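Local coordinates for TcpB (Brucella melitensis, PDB 4LQC), which is a bacterial TIR-domain protein whose fold is built around a parallel beta sheet with helices packed on its two faces, at residues S60-V65 with R94-W99. The protein carries 2 engineered substitutions. Sequence-based numbering, arbitrary orientation.
Sequences SKFGIV and RILPIW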
ATOM      1  N   SER B  60      -0.674 -20.854 -18.608  1.00 40.57           N
ATOM      2  CA  SER B  60      -1.203 -19.507 -18.797  1.00 39.64           C
ATOM      3  C   SER B  60      -0.220 -18.593 -19.521  1.00 41.33           C
ATOM      4  O   SER B  60       0.991 -18.828 -19.489  1.00 43.76           O
ATOM      5  CB  SER B  60      -1.579 -18.880 -17.449  1.00 40.85           C
ATOM      6  OG  SER B  60      -2.285 -19.795 -16.619  1.00 43.03           O
ATOM      7  N   LYS B  61      -0.733 -17.544 -20.168  1.00 40.73           N
ATOM      8  CA  LYS B  61       0.145 -16.576 -20.822  1.00 43.58           C
ATOM      9  C   LYS B  61       0.920 -15.797 -19.772  1.00 42.37           C
ATOM     10  O   LYS B  61       2.137 -15.658 -19.878  1.00 47.03           O
ATOM     11  CB  LYS B  61      -0.625 -15.608 -21.738  1.00 44.09           C
ATOM     12  CG  LYS B  61      -1.207 -16.253 -22.995  1.00 46.84           C
ATOM     13  CD  LYS B  61      -1.863 -15.216 -23.912  1.00 48.93           C
ATOM     14  CE  LYS B  61      -3.234 -15.674 -24.419  1.00 48.39           C
ATOM     15  NZ  LYS B  61      -3.210 -17.036 -25.053  1.00 49.78           N
ATOM     16  N   PHE B  62       0.217 -15.317 -18.749  1.00 40.67           N
ATOM     17  CA  PHE B  62       0.827 -14.458 -17.740  1.00 41.86           C
ATOM     18  C   PHE B  62       0.612 -14.909 -16.299  1.00 39.43           C
ATOM     19  O   PHE B  62      -0.317 -15.638 -15.998  1.00 38.23           O
ATOM     20  CB  PHE B  62       0.331 -13.025 -17.910  1.00 40.91           C
ATOM     21  CG  PHE B  62       0.877 -12.348 -19.129  1.00 46.78           C
ATOM     22  CD1 PHE B  62       2.164 -11.832 -19.128  1.00 47.34           C
ATOM     23  CD2 PHE B  62       0.113 -12.242 -20.281  1.00 45.46           C
ATOM     24  CE1 PHE B  62       2.668 -11.203 -20.252  1.00 51.83           C
ATOM     25  CE2 PHE B  62       0.611 -11.624 -21.407  1.00 43.10           C
ATOM     26  CZ  PHE B  62       1.883 -11.100 -21.396  1.00 47.96           C
ATOM     27  N   GLY B  63       1.497 -14.463 -15.415  1.00 41.07           N
ATOM     28  CA  GLY B  63       1.369 -14.727 -13.999  1.00 34.98           C
ATOM     29  C   GLY B  63       1.196 -13.442 -13.204  1.00 38.61           C
ATOM     30  O   GLY B  63       1.962 -12.480 -13.349  1.00 39.44           O
ATOM     31  N   ILE B  64       0.156 -13.422 -12.377  1.00 36.91           N
ATOM     32  CA  ILE B  64      -0.068 -12.335 -11.444  1.00 36.72           C
ATOM     33  C   ILE B  64       0.322 -12.833 -10.064  1.00 34.72           C
ATOM     34  O   ILE B  64      -0.078 -13.918  -9.642  1.00 37.63           O
ATOM     35  CB  ILE B  64      -1.549 -11.905 -11.417  1.00 37.03           C
ATOM     36  CG1 ILE B  64      -2.016 -11.470 -12.813  1.00 34.54           C
ATOM     37  CG2 ILE B  64      -1.754 -10.761 -10.443  1.00 31.58           C
ATOM     38  CD1 ILE B  64      -3.505 -11.162 -12.884  1.00 36.03           C
ATOM     39  N   VAL B  65       1.125 -12.052  -9.367  1.00 32.82           N
ATOM     40  CA  VAL B  65       1.466 -12.362  -7.991  1.00 32.61           C
ATOM     41  C   VAL B  65       1.029 -11.181  -7.134  1.00 34.19           C
ATOM     42  O   VAL B  65       1.504 -10.055  -7.309  1.00 32.76           O
ATOM     43  CB  VAL B  65       2.966 -12.546  -7.822  1.00 30.39           C
ATOM     44  CG1 VAL B  65       3.263 -13.105  -6.449  1.00 34.31           C
ATOM     45  CG2 VAL B  65       3.512 -13.467  -8.898  1.00 33.26           C
ATOM     46  N   ARG B  94       6.804 -12.668 -17.891  1.00 48.82           N
ATOM     47  CA  ARG B  94       5.468 -13.218 -17.860  1.00 46.59           C
ATOM     48  C   ARG B  94       4.913 -13.111 -16.447  1.00 43.82           C
ATOM     49  O   ARG B  94       3.795 -13.551 -16.187  1.00 46.00           O
ATOM     50  CB  ARG B  94       5.481 -14.676 -18.340  1.00 45.24           C
ATOM     51  CG  ARG B  94       5.889 -14.858 -19.801  1.00 44.78           C
ATOM     52  CD  ARG B  94       6.065 -16.335 -20.156  1.00 46.96           C
ATOM     53  NE  ARG B  94       4.813 -17.085 -20.043  1.00 40.92           N
ATOM     54  CZ  ARG B  94       4.710 -18.412 -20.072  1.00 42.29           C
ATOM     55  NH1 ARG B  94       5.789 -19.165 -20.213  1.00 45.58           N
ATOM     56  NH2 ARG B  94       3.520 -18.990 -19.952  1.00 41.53           N
ATOM     57  N   ILE B  95       5.692 -12.532 -15.536  1.00 41.01           N
ATOM     58  CA  ILE B  95       5.253 -12.337 -14.153  1.00 38.84           C
ATOM     59  C   ILE B  95       4.916 -10.862 -13.887  1.00 41.52           C
ATOM     60  O   ILE B  95       5.752  -9.983 -14.073  1.00 44.11           O
ATOM     61  CB  ILE B  95       6.305 -12.845 -13.131  1.00 41.64           C
ATOM     62  CG1 ILE B  95       6.620 -14.329 -13.362  1.00 40.32           C
ATOM     63  CG2 ILE B  95       5.811 -12.674 -11.700  1.00 37.18           C
ATOM     64  CD1 ILE B  95       5.521 -15.245 -12.882  1.00 38.90           C
ATOM     65  N   LEU B  96       3.681 -10.604 -13.460  1.00 39.52           N
ATOM     66  CA  LEU B  96       3.209  -9.245 -13.190  1.00 36.00           C
ATOM     67  C   LEU B  96       2.820  -9.144 -11.733  1.00 34.91           C
ATOM     68  O   LEU B  96       1.725  -9.546 -11.350  1.00 35.01           O
ATOM     69  CB  LEU B  96       1.969  -8.929 -14.030  1.00 33.92           C
ATOM     70  CG  LEU B  96       2.039  -9.423 -15.472  1.00 41.79           C
ATOM     71  CD1 LEU B  96       0.677  -9.335 -16.136  1.00 38.99           C
ATOM     72  CD2 LEU B  96       3.071  -8.611 -16.230  1.00 39.08           C
ATOM     73  N   PRO B  97       3.720  -8.606 -10.909  1.00 37.06           N
ATOM     74  CA  PRO B  97       3.433  -8.360  -9.496  1.00 33.31           C
ATOM     75  C   PRO B  97       2.375  -7.292  -9.360  1.00 31.14           C
ATOM     76  O   PRO B  97       2.324  -6.366 -10.176  1.00 28.44           O
ATOM     77  CB  PRO B  97       4.752  -7.778  -8.975  1.00 34.67           C
ATOM     78  CG  PRO B  97       5.789  -8.237  -9.957  1.00 37.80           C
ATOM     79  CD  PRO B  97       5.089  -8.208 -11.268  1.00 34.73           C
ATOM     80  N   ILE B  98       1.546  -7.412  -8.332  1.00 31.43           N
ATOM     81  CA  ILE B  98       0.694  -6.303  -7.930  1.00 30.79           C
ATOM     82  C   ILE B  98       0.939  -6.032  -6.465  1.00 30.38           C
ATOM     83  O   ILE B  98       0.785  -6.940  -5.629  1.00 28.66           O
ATOM     84  CB  ILE B  98      -0.783  -6.621  -8.116  1.00 28.76           C
ATOM     85  CG1 ILE B  98      -1.084  -6.824  -9.598  1.00 29.88           C
ATOM     86  CG2 ILE B  98      -1.631  -5.468  -7.583  1.00 27.38           C
ATOM     87  CD1 ILE B  98      -2.461  -7.395  -9.840  1.00 32.33           C
ATOM     88  N   TRP B  99       1.331  -4.796  -6.156  1.00 28.35           N
ATOM     89  CA  TRP B  99       1.587  -4.389  -4.778  1.00 25.90           C
ATOM     90  C   TRP B  99       0.251  -4.125  -4.122  1.00 30.27           C
ATOM     91  O   TRP B  99      -0.558  -3.352  -4.644  1.00 34.05           O
ATOM     92  CB  TRP B  99       2.421  -3.112  -4.738  1.00 31.61           C
ATOM     93  CG  TRP B  99       3.855  -3.259  -5.187  1.00 32.84           C
ATOM     94  CD1 TRP B  99       4.342  -4.081  -6.173  1.00 34.36           C
ATOM     95  CD2 TRP B  99       4.991  -2.575  -4.638  1.00 31.96           C
ATOM     96  NE1 TRP B  99       5.709  -3.936  -6.273  1.00 32.58           N
ATOM     97  CE2 TRP B  99       6.130  -3.021  -5.341  1.00 35.92           C
ATOM     98  CE3 TRP B  99       5.153  -1.627  -3.624  1.00 32.58           C
ATOM     99  CZ2 TRP B  99       7.417  -2.538  -5.066  1.00 38.19           C
ATOM    100  CZ3 TRP B  99       6.432  -1.154  -3.348  1.00 34.82           C
ATOM    101  CH2 TRP B  99       7.546  -1.610  -4.063  1.00 33.87           C
TER
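Arg94 reaches back over the start of strand 60-68 and grips two successive carbonyls, where the third and fourth strands of the TIR domain's parallel sheet come together. The bend at chi3 (64°) places NE for its bond to Lys61 O, and both acceptors lie in the guanidinium plane. That bond, 3.0 Å from NE to Lys61 O, is nearly straight. NH2 gives a more bent one to Ser60 O at 2.6 Å and also bonds Leu57 O. A long side chain with several N-H groups suits this strand start, where the carbonyls of Leu57, Ser60 and Lys61 accept from it. Arg94 O, in turn, accepts Gly63 N at 2.6 Å, opening the parallel pairing.

Ile95 lies beside Gly63, whose lack of a side chain lets Ile95 CD1 approach Gly63 CA to 4.3 Å. Its other branch, CG2, crosses Val65 CG2 at 3.7 Å, and Ile53 of helix 49-57 packs on both branched residues. On the other face, Leu96 CD1 rests 4.1 Å from Phe62 CB; an apolar residue suits this spot between Phe62 and Leu134 of helix 127-136, which also touches Ile64. Leu96 also bonds through its backbone: N to Gly63 O, and O, less directly, to Val65 N, which stands 47° out of the carbonyl plane.

Pro97, which has no N-H to give, fits because the N-H groups that bond strand 60-68 belong to Leu96 and Ile98; its CA instead makes a CA-H...O contact with Val65 O. That same oxygen accepts Ile98 N at 2.8 Å. Finally, Ile98, apolar and long enough in its CG1 branch, extends CD1 to Ile64 CG2, a tight methyl contact of 3.5 Å.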